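Local coordinates for p-47 protein (PDB 5WIX) that is of unknown function but has a TULIP-type fold resembling bactericidal/permeability-increasing protein, which makes a role in binding lipids or other apolar ligands conceivable, at residues L105-N113 with K121-N129; L293-S303 with T314-T323. All coordinates share one frame; numbering follows the deposited sequence.

In the fold
Both interactions are antiparallel beta hairpins, and they occupy different sheets of one elongated chain. Interaction 1 (105-113 with 121-129) comes first and closes before interaction 2 (293-303 with 314-323) opens, so the two are in series. Their centres lie about 57 Å apart, on opposite sides of the chain's centre, and their nearest atoms are about 36 Å apart, which rules out direct contact. Interaction 1 belongs to a curled sheet that includes strands 78-85 and 174-177; interaction 2 belongs to another, continued by strand 328-343 and packed against helix 370-390. The separation is consistent with a BPI-like, elongated chain whose two curled sheets stand on opposite sides of its centre.

Interaction 1 (L105-N113 with K121-N129); sequences LEIKLDFFN and KELKFSFGN
The beta hairpin of strands 104-113 and 120-125 brings Phe111 opposite Leu123 as a non-hydrogen-bonded pair, with Asp110-Lys124 and Phe112-Glu122 as the flanking hydrogen-bonded pairs. The short strands 109-113 and 121-125 run antiparallel at 140°, evidence of strong twist. Bonding between Asp110 and Lys124 is uneven: Lys124 N reaches Asp110 O at 3.3 Å in a nearly straight bond (168° at the hydrogen), whereas the return bond to Lys124 O is weak. Glu122 N meets Phe112 O at 2.9 Å. Ser126 N also donates to Lys108 O at 2.9 Å, a further backbone bond between the two segments.

Side chains sort by face. On that of Phe111 and Leu123, the leucine lays its CD1 methyl obliquely against the ring, 3.6 Å from Phe111 CD1, and the same methyl is 3.9 Å from Leu109 CB. With CG anti to the backbone N (chi1 -177°), Leu123 leans across to the other strand. Phe192 of strand 187-195 touches all three residues. Leu109 and Phe125 start out in diverging directions, yet Leu109 CD2 comes back to 3.5 Å from Phe125 CD1; Ile107 CD1 adds a looser contact at 4.0 Å from Phe125 CE1. On the other face, the Phe112 ring and the Lys124 chain cross at about a right angle, and Ser126 CB approaches obliquely near the CE2/CZ end of the ring, 3.9 Å from Phe112 CE2. Phe173 meets Phe125 edge-to-face, and Phe190 meets Phe111 in the same way. A face with Phe111 and Leu123, touched by Phe192, and one with Asp110, Glu122 and Lys124 beside Phe112, fit a twisted hairpin within the curled antiparallel sheet of a TULIP-type domain.

Interaction 2 (L293-S303 with T314-T323); sequences LYYYPEINDFS and TRLSGIVKLT
Strand 298-300 runs antiparallel to strand 314-322 at 133°, and the pairing slips by one residue where Asn300 and Asp301 both face Ser317, the classic beta bulge of this hairpin. Before the slip, Glu298 N donates to Ile319 O at 2.8 Å, and Ile319 N returns a bond to Glu298 O. After it, Ser317 N is bound to Asp301 O at 3.0 Å. The helix-like psi of Asn300 (-35°) is that expected at the first position of such a bulge.

Ile299 CG2 rests 3.7 Å from Leu316 CB, and the Phe302 ring meets the same Leu316 CB obliquely, with CD1 3.7 Å away, while Phe265 meets the ring edge-to-face. Pro297 CB lies 3.6 Å from Val320 CB. At the far end, Thr323 OG1 sits over one face of the Tyr295 ring, toward its rim, with Lys321 O at the edge in the ring plane. Tyr295 and Val320 also touch Val379 of helix 370-390, which packs against this side of the sheet. On the opposite side Glu298 runs alongside Ile319, its CG 3.5 Å from Ile319 CD1.

At the bulge Ser317 is gripped through both oxygens. Its carbonyl accepts from Asn300 N (2.7 Å) and Asp301 N. Asp301 CG lies between its own backbone N and carbonyl carbon (chi1 51°), bringing OD1 toward Ser317 OG, which donates to it at 2.7 Å on the syn side but well out of the carboxylate plane.

Interaction 1 (L105-N113 with K121-N129)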
loop_
_atom_site.group_PDB
_atom_site.type_symbol
_atom_site.label_atom_id
_atom_site.label_comp_id
_atom_site.label_asym_id
_atom_site.label_seq_id
_atom_site.Cartn_x
_atom_site.Cartn_y
_atom_site.Cartn_z
ATOM N N LEU A 105 -17.080 -14.464 19.589
ATOM C CA LEU A 105 -17.382 -13.048 19.728
ATOM C C LEU A 105 -17.072 -12.284 18.458
ATOM O O LEU A 105 -16.304 -12.742 17.616
ATOM C CB LEU A 105 -16.573 -12.453 20.880
ATOM C CG LEU A 105 -16.575 -13.322 22.129
ATOM C CD1 LEU A 105 -15.561 -12.842 23.159
ATOM C CD2 LEU A 105 -17.975 -13.277 22.689
ATOM N N GLU A 106 -17.685 -11.117 18.330
ATOM C CA GLU A 106 -17.250 -10.105 17.378
ATOM C C GLU A 106 -16.839 -8.900 18.196
ATOM O O GLU A 106 -17.583 -8.487 19.091
ATOM C CB GLU A 106 -18.353 -9.728 16.389
ATOM C CG GLU A 106 -18.467 -10.645 15.190
ATOM C CD GLU A 106 -19.480 -10.119 14.190
ATOM O OE1 GLU A 106 -19.339 -10.412 12.981
ATOM O OE2 GLU A 106 -20.415 -9.401 14.615
ATOM N N ILE A 107 -15.658 -8.350 17.918
ATOM C CA ILE A 107 -15.160 -7.196 18.670
ATOM C C ILE A 107 -14.649 -6.052 17.782
ATOM O O ILE A 107 -14.268 -6.264 16.628
ATOM C CB ILE A 107 -14.019 -7.597 19.621
ATOM C CG1 ILE A 107 -14.255 -8.981 20.206
ATOM C CG2 ILE A 107 -13.900 -6.600 20.747
ATOM C CD1 ILE A 107 -13.359 -9.280 21.381
ATOM N N LYS A 108 -14.646 -4.842 18.348
ATOM C CA LYS A 108 -14.200 -3.643 17.652
ATOM C C LYS A 108 -12.718 -3.324 17.891
ATOM O O LYS A 108 -12.199 -3.405 19.016
ATOM C CB LYS A 108 -15.052 -2.436 18.064
ATOM C CG LYS A 108 -14.552 -1.111 17.485
ATOM C CD LYS A 108 -15.353 0.087 17.969
ATOM C CE LYS A 108 -16.617 0.258 17.154
ATOM N NZ LYS A 108 -17.151 1.638 17.269
ATOM N N LEU A 109 -12.044 -2.966 16.807
ATOM C CA LEU A 109 -10.725 -2.382 16.908
ATOM C C LEU A 109 -10.792 -0.895 16.582
ATOM O O LEU A 109 -11.589 -0.453 15.744
ATOM C CB LEU A 109 -9.758 -3.076 15.969
ATOM C CG LEU A 109 -9.670 -4.577 16.170
ATOM C CD1 LEU A 109 -8.573 -5.130 15.289
ATOM C CD2 LEU A 109 -9.397 -4.868 17.626
ATOM N N ASP A 110 -9.966 -0.114 17.260
ATOM C CA ASP A 110 -9.821 1.284 16.888
ATOM C C ASP A 110 -8.389 1.730 17.126
ATOM O O ASP A 110 -7.607 1.039 17.789
ATOM C CB ASP A 110 -10.802 2.166 17.655
ATOM C CG ASP A 110 -11.248 3.363 16.842
ATOM O OD1 ASP A 110 -10.462 3.790 15.963
ATOM O OD2 ASP A 110 -12.371 3.870 17.068
ATOM N N PHE A 111 -8.037 2.877 16.570
ATOM C CA PHE A 111 -6.677 3.366 16.724
ATOM C C PHE A 111 -6.574 4.196 17.998
ATOM O O PHE A 111 -7.479 4.967 18.319
ATOM C CB PHE A 111 -6.259 4.156 15.483
ATOM C CG PHE A 111 -6.386 3.366 14.197
ATOM C CD1 PHE A 111 -5.479 2.350 13.890
ATOM C CD2 PHE A 111 -7.430 3.619 13.305
ATOM C CE1 PHE A 111 -5.604 1.606 12.696
ATOM C CE2 PHE A 111 -7.565 2.886 12.112
ATOM C CZ PHE A 111 -6.654 1.882 11.806
ATOM N N PHE A 112 -5.483 3.994 18.737
ATOM C CA PHE A 112 -5.242 4.665 20.016
ATOM C C PHE A 112 -3.923 5.435 19.968
ATOM O O PHE A 112 -2.861 4.840 19.773
ATOM C CB PHE A 112 -5.214 3.644 21.169
ATOM C CG PHE A 112 -6.573 3.267 21.693
ATOM C CD1 PHE A 112 -6.823 3.249 23.061
ATOM C CD2 PHE A 112 -7.595 2.933 20.827
ATOM C CE1 PHE A 112 -8.071 2.900 23.552
ATOM C CE2 PHE A 112 -8.840 2.593 21.305
ATOM C CZ PHE A 112 -9.082 2.575 22.673
ATOM N N ASN A 113 -3.983 6.754 20.135
ATOM C CA ASN A 113 -2.760 7.553 20.151
ATOM C C ASN A 113 -1.842 7.095 21.278
ATOM O O ASN A 113 -2.298 6.576 22.295
ATOM C CB ASN A 113 -3.079 9.045 20.287
ATOM C CG ASN A 113 -3.812 9.599 19.077
ATOM O OD1 ASN A 113 -4.572 8.887 18.419
ATOM N ND2 ASN A 113 -3.581 10.868 18.773
ATOM N N LYS A 121 0.243 6.363 15.853
ATOM C CA LYS A 121 -1.071 5.892 16.291
ATOM C C LYS A 121 -1.063 4.364 16.346
ATOM O O LYS A 121 -0.408 3.706 15.537
ATOM C CB LYS A 121 -2.178 6.414 15.369
ATOM C CG LYS A 121 -2.067 7.911 15.025
ATOM C CD LYS A 121 -1.963 8.803 16.269
ATOM C CE LYS A 121 -2.064 10.289 15.926
ATOM N NZ LYS A 121 -3.422 10.694 15.456
ATOM N N GLU A 122 -1.784 3.803 17.312
ATOM C CA GLU A 122 -1.629 2.391 17.668
ATOM C C GLU A 122 -2.950 1.608 17.627
ATOM O O GLU A 122 -3.958 2.036 18.190
ATOM C CB GLU A 122 -0.996 2.298 19.057
ATOM C CG GLU A 122 -0.762 0.896 19.552
ATOM C CD GLU A 122 0.011 0.869 20.855
ATOM O OE1 GLU A 122 0.892 1.738 21.044
ATOM O OE2 GLU A 122 -0.268 -0.014 21.695
ATOM N N LEU A 123 -2.947 0.461 16.957
ATOM C CA LEU A 123 -4.185 -0.290 16.765
ATOM C C LEU A 123 -4.356 -1.382 17.824
ATOM O O LEU A 123 -3.577 -2.337 17.890
ATOM C CB LEU A 123 -4.236 -0.896 15.362
ATOM C CG LEU A 123 -5.541 -1.629 15.057
ATOM C CD1 LEU A 123 -6.737 -0.742 15.343
ATOM C CD2 LEU A 123 -5.583 -2.117 13.627
ATOM N N LYS A 124 -5.385 -1.227 18.652
ATOM C CA LYS A 124 -5.629 -2.140 19.763
ATOM C C LYS A 124 -7.090 -2.562 19.769
ATOM O O LYS A 124 -7.878 -2.060 18.965
ATOM C CB LYS A 124 -5.250 -1.479 21.097
ATOM C CG LYS A 124 -3.797 -1.006 21.167
ATOM C CD LYS A 124 -3.280 -0.869 22.604
ATOM C CE LYS A 124 -3.924 0.297 23.346
ATOM N NZ LYS A 124 -3.550 0.319 24.795
ATOM N N PHE A 125 -7.446 -3.495 20.651
ATOM C CA PHE A 125 -8.856 -3.805 20.934
ATOM C C PHE A 125 -9.557 -2.609 21.559
ATOM O O PHE A 125 -8.900 -1.784 22.192
ATOM C CB PHE A 125 -8.958 -4.965 21.900
ATOM C CG PHE A 125 -8.865 -6.316 21.269
ATOM C CD1 PHE A 125 -9.886 -6.791 20.453
ATOM C CD2 PHE A 125 -7.796 -7.153 21.562
ATOM C CE1 PHE A 125 -9.820 -8.074 19.900
ATOM C CE2 PHE A 125 -7.724 -8.434 21.021
ATOM C CZ PHE A 125 -8.739 -8.896 20.189
ATOM N N SER A 126 -10.879 -2.514 21.438
ATOM C CA SER A 126 -11.578 -1.434 22.147
ATOM C C SER A 126 -13.013 -1.771 22.550
ATOM O O SER A 126 -13.895 -1.875 21.700
ATOM C CB SER A 126 -11.580 -0.152 21.301
ATOM O OG SER A 126 -12.656 -0.126 20.376
ATOM N N PHE A 127 -13.248 -1.915 23.851
ATOM C CA PHE A 127 -14.602 -2.174 24.336
ATOM C C PHE A 127 -15.108 -0.994 25.156
ATOM O O PHE A 127 -15.366 -1.118 26.356
ATOM C CB PHE A 127 -14.686 -3.456 25.177
ATOM C CG PHE A 127 -13.566 -4.428 24.946
ATOM C CD1 PHE A 127 -13.288 -4.914 23.684
ATOM C CD2 PHE A 127 -12.810 -4.888 26.012
ATOM C CE1 PHE A 127 -12.248 -5.817 23.490
ATOM C CE2 PHE A 127 -11.777 -5.788 25.820
ATOM C CZ PHE A 127 -11.501 -6.255 24.559
ATOM N N GLY A 128 -15.242 0.153 24.503
ATOM C CA GLY A 128 -15.766 1.333 25.162
ATOM C C GLY A 128 -17.267 1.238 25.346
ATOM O O GLY A 128 -17.782 0.264 25.899
ATOM N N ASN A 129 -17.972 2.258 24.870
ATOM C CA ASN A 129 -19.421 2.285 24.956
ATOM C C ASN A 129 -20.017 3.053 23.789
ATOM O O ASN A 129 -19.563 4.150 23.473
ATOM C CB ASN A 129 -19.867 2.903 26.281
ATOM C CG ASN A 129 -21.120 2.252 26.835
ATOM O OD1 ASN A 129 -21.904 1.650 26.095
ATOM N ND2 ASN A 129 -21.317 2.371 28.143
#

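Interaction 2 (L293-S303 with T314-T323)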
loop_
_atom_site.group_PDB
_atom_site.type_symbol
_atom_site.label_atom_id
_atom_site.label_comp_id
_atom_site.label_asym_id
_atom_site.label_seq_id
_atom_site.Cartn_x
_atom_site.Cartn_y
_atom_site.Cartn_z
ATOM N N LEU A 293 30.233 19.169 -34.046
ATOM C CA LEU A 293 29.429 20.118 -33.273
ATOM C C LEU A 293 28.478 19.504 -32.221
ATOM O O LEU A 293 27.947 18.407 -32.414
ATOM C CB LEU A 293 28.618 20.981 -34.232
ATOM C CG LEU A 293 29.476 22.006 -34.963
ATOM C CD1 LEU A 293 29.994 21.457 -36.293
ATOM C CD2 LEU A 293 28.666 23.254 -35.170
ATOM N N TYR A 294 28.279 20.233 -31.118
ATOM C CA TYR A 294 27.301 19.883 -30.088
ATOM C C TYR A 294 25.899 20.410 -30.417
ATOM O O TYR A 294 25.728 21.593 -30.727
ATOM C CB TYR A 294 27.743 20.413 -28.713
ATOM C CG TYR A 294 28.816 19.559 -28.059
ATOM C CD1 TYR A 294 28.490 18.574 -27.119
ATOM C CD2 TYR A 294 30.149 19.713 -28.397
ATOM C CE1 TYR A 294 29.487 17.784 -26.538
ATOM C CE2 TYR A 294 31.133 18.932 -27.823
ATOM C CZ TYR A 294 30.800 17.974 -26.902
ATOM O OH TYR A 294 31.802 17.224 -26.345
ATOM N N TYR A 295 24.895 19.531 -30.337
ATOM C CA TYR A 295 23.511 19.952 -30.526
ATOM C C TYR A 295 22.728 19.774 -29.218
ATOM O O TYR A 295 23.098 18.955 -28.376
ATOM C CB TYR A 295 22.878 19.192 -31.688
ATOM C CG TYR A 295 23.665 19.328 -32.989
ATOM C CD1 TYR A 295 23.244 20.189 -33.998
ATOM C CD2 TYR A 295 24.830 18.582 -33.205
ATOM C CE1 TYR A 295 23.965 20.308 -35.185
ATOM C CE2 TYR A 295 25.551 18.689 -34.377
ATOM C CZ TYR A 295 25.123 19.556 -35.370
ATOM O OH TYR A 295 25.862 19.657 -36.537
ATOM N N TYR A 296 21.677 20.576 -29.038
ATOM C CA TYR A 296 20.962 20.686 -27.766
ATOM C C TYR A 296 19.470 20.678 -27.985
ATOM O O TYR A 296 18.817 21.724 -27.896
ATOM C CB TYR A 296 21.332 21.968 -27.026
ATOM C CG TYR A 296 22.729 22.012 -26.471
ATOM C CD1 TYR A 296 22.963 21.761 -25.133
ATOM C CD2 TYR A 296 23.816 22.317 -27.284
ATOM C CE1 TYR A 296 24.239 21.807 -24.611
ATOM C CE2 TYR A 296 25.113 22.367 -26.772
ATOM C CZ TYR A 296 25.317 22.112 -25.431
ATOM O OH TYR A 296 26.593 22.153 -24.900
ATOM N N PRO A 297 18.909 19.487 -28.244
ATOM C CA PRO A 297 17.505 19.419 -28.666
ATOM C C PRO A 297 16.593 19.801 -27.529
ATOM O O PRO A 297 17.038 19.782 -26.384
ATOM C CB PRO A 297 17.332 17.961 -29.060
ATOM C CG PRO A 297 18.299 17.243 -28.175
ATOM C CD PRO A 297 19.486 18.151 -28.017
ATOM N N GLU A 298 15.350 20.163 -27.832
ATOM C CA GLU A 298 14.388 20.449 -26.775
ATOM C C GLU A 298 13.046 19.794 -27.055
ATOM O O GLU A 298 12.441 20.005 -28.113
ATOM C CB GLU A 298 14.219 21.956 -26.583
ATOM C CG GLU A 298 13.846 22.694 -27.833
ATOM C CD GLU A 298 14.111 24.184 -27.728
ATOM O OE1 GLU A 298 13.133 24.912 -27.445
ATOM O OE2 GLU A 298 15.280 24.622 -27.930
ATOM N N ILE A 299 12.589 18.996 -26.094
ATOM C CA ILE A 299 11.258 18.418 -26.149
ATOM C C ILE A 299 10.234 19.446 -25.670
ATOM O O ILE A 299 10.389 20.034 -24.595
ATOM C CB ILE A 299 11.156 17.146 -25.289
ATOM C CG1 ILE A 299 12.181 16.102 -25.741
ATOM C CG2 ILE A 299 9.778 16.562 -25.437
ATOM C CD1 ILE A 299 13.033 15.525 -24.621
ATOM N N ASN A 300 9.183 19.652 -26.456
ATOM C CA ASN A 300 8.227 20.718 -26.176
ATOM C C ASN A 300 6.949 20.311 -25.455
ATOM O O ASN A 300 6.411 21.101 -24.672
ATOM C CB ASN A 300 7.858 21.412 -27.474
ATOM C CG ASN A 300 8.866 22.444 -27.862
ATOM O OD1 ASN A 300 9.343 23.201 -27.013
ATOM N ND2 ASN A 300 9.224 22.472 -29.141
ATOM N N ASP A 301 6.444 19.111 -25.752
ATOM C CA ASP A 301 5.401 18.479 -24.934
ATOM C C ASP A 301 5.721 16.992 -24.716
ATOM O O ASP A 301 6.202 16.290 -25.615
ATOM C CB ASP A 301 4.008 18.662 -25.547
ATOM C CG ASP A 301 3.939 18.257 -27.001
ATOM O OD1 ASP A 301 4.605 17.280 -27.401
ATOM O OD2 ASP A 301 3.193 18.922 -27.751
ATOM N N PHE A 302 5.468 16.527 -23.499
ATOM C CA PHE A 302 5.908 15.206 -23.080
ATOM C C PHE A 302 4.805 14.544 -22.304
ATOM O O PHE A 302 4.153 15.184 -21.482
ATOM C CB PHE A 302 7.158 15.319 -22.232
ATOM C CG PHE A 302 7.667 14.015 -21.686
ATOM C CD1 PHE A 302 8.740 13.371 -22.295
ATOM C CD2 PHE A 302 7.130 13.473 -20.538
ATOM C CE1 PHE A 302 9.243 12.195 -21.784
ATOM C CE2 PHE A 302 7.623 12.298 -20.024
ATOM C CZ PHE A 302 8.687 11.659 -20.644
ATOM N N SER A 303 4.608 13.257 -22.555
ATOM C CA SER A 303 3.551 12.522 -21.882
ATOM C C SER A 303 3.959 11.073 -21.618
ATOM O O SER A 303 4.485 10.386 -22.495
ATOM C CB SER A 303 2.269 12.568 -22.700
ATOM O OG SER A 303 1.834 11.246 -22.964
ATOM N N THR A 314 5.183 6.210 -23.716
ATOM C CA THR A 314 5.724 7.559 -23.733
ATOM C C THR A 314 5.496 8.227 -25.084
ATOM O O THR A 314 5.652 7.604 -26.140
ATOM C CB THR A 314 7.185 7.545 -23.398
ATOM O OG1 THR A 314 7.392 6.664 -22.266
ATOM C CG2 THR A 314 7.632 8.946 -23.067
ATOM N N ARG A 315 5.095 9.494 -25.038
ATOM C CA ARG A 315 4.685 10.228 -26.230
ATOM C C ARG A 315 5.181 11.664 -26.139
ATOM O O ARG A 315 4.520 12.512 -25.546
ATOM C CB ARG A 315 3.168 10.196 -26.371
ATOM C CG ARG A 315 2.670 10.006 -27.782
ATOM C CD ARG A 315 1.144 10.106 -27.848
ATOM N NE ARG A 315 0.487 9.148 -26.957
ATOM C CZ ARG A 315 -0.668 9.374 -26.331
ATOM N NH1 ARG A 315 -1.296 10.535 -26.489
ATOM N NH2 ARG A 315 -1.194 8.442 -25.542
ATOM N N LEU A 316 6.351 11.920 -26.718
ATOM C CA LEU A 316 6.958 13.256 -26.707
ATOM C C LEU A 316 7.146 13.853 -28.095
ATOM O O LEU A 316 7.197 13.147 -29.103
ATOM C CB LEU A 316 8.316 13.224 -26.006
ATOM C CG LEU A 316 9.340 12.183 -26.484
ATOM C CD1 LEU A 316 10.085 12.627 -27.749
ATOM C CD2 LEU A 316 10.322 11.833 -25.357
ATOM N N SER A 317 7.297 15.169 -28.136
ATOM C CA SER A 317 7.672 15.837 -29.373
ATOM C C SER A 317 8.404 17.150 -29.113
ATOM O O SER A 317 8.174 17.826 -28.112
ATOM C CB SER A 317 6.447 16.090 -30.236
ATOM O OG SER A 317 5.795 17.271 -29.813
ATOM N N GLY A 318 9.287 17.502 -30.038
ATOM C CA GLY A 318 10.108 18.691 -29.914
ATOM C C GLY A 318 11.036 18.815 -31.106
ATOM O O GLY A 318 10.853 18.131 -32.113
ATOM N N ILE A 319 12.036 19.680 -30.989
ATOM C CA ILE A 319 12.920 19.976 -32.107
ATOM C C ILE A 319 14.379 20.036 -31.690
ATOM O O ILE A 319 14.696 20.027 -30.500
ATOM C CB ILE A 319 12.552 21.306 -32.760
ATOM C CG1 ILE A 319 12.173 22.326 -31.683
ATOM C CG2 ILE A 319 11.397 21.119 -33.742
ATOM C CD1 ILE A 319 13.310 23.188 -31.233
ATOM N N VAL A 320 15.256 20.091 -32.686
ATOM C CA VAL A 320 16.673 20.317 -32.444
ATOM C C VAL A 320 17.237 21.288 -33.480
ATOM O O VAL A 320 17.223 21.008 -34.680
ATOM C CB VAL A 320 17.473 19.000 -32.462
ATOM C CG1 VAL A 320 17.058 18.129 -33.627
ATOM C CG2 VAL A 320 18.952 19.296 -32.512
ATOM N N LYS A 321 17.713 22.446 -33.029
ATOM C CA LYS A 321 18.256 23.436 -33.973
ATOM C C LYS A 321 19.686 23.090 -34.395
ATOM O O LYS A 321 20.474 22.546 -33.609
ATOM C CB LYS A 321 18.193 24.850 -33.371
ATOM C CG LYS A 321 16.752 25.350 -33.172
ATOM C CD LYS A 321 16.642 26.567 -32.247
ATOM C CE LYS A 321 15.217 27.138 -32.270
ATOM N NZ LYS A 321 14.885 27.769 -33.598
ATOM N N LEU A 322 19.999 23.385 -35.652
ATOM C CA LEU A 322 21.340 23.161 -36.191
ATOM C C LEU A 322 22.304 24.278 -35.813
ATOM O O LEU A 322 22.135 25.418 -36.252
ATOM C CB LEU A 322 21.286 23.044 -37.708
ATOM C CG LEU A 322 20.777 21.708 -38.211
ATOM C CD1 LEU A 322 20.857 21.686 -39.724
ATOM C CD2 LEU A 322 21.641 20.649 -37.602
ATOM N N THR A 323 23.308 23.952 -35.009
ATOM C CA THR A 323 24.234 24.958 -34.518
ATOM C C THR A 323 25.002 25.566 -35.697
ATOM O O THR A 323 25.688 24.850 -36.423
ATOM C CB THR A 323 25.199 24.346 -33.469
ATOM O OG1 THR A 323 25.700 23.094 -33.950
ATOM C CG2 THR A 323 24.465 24.089 -32.149
#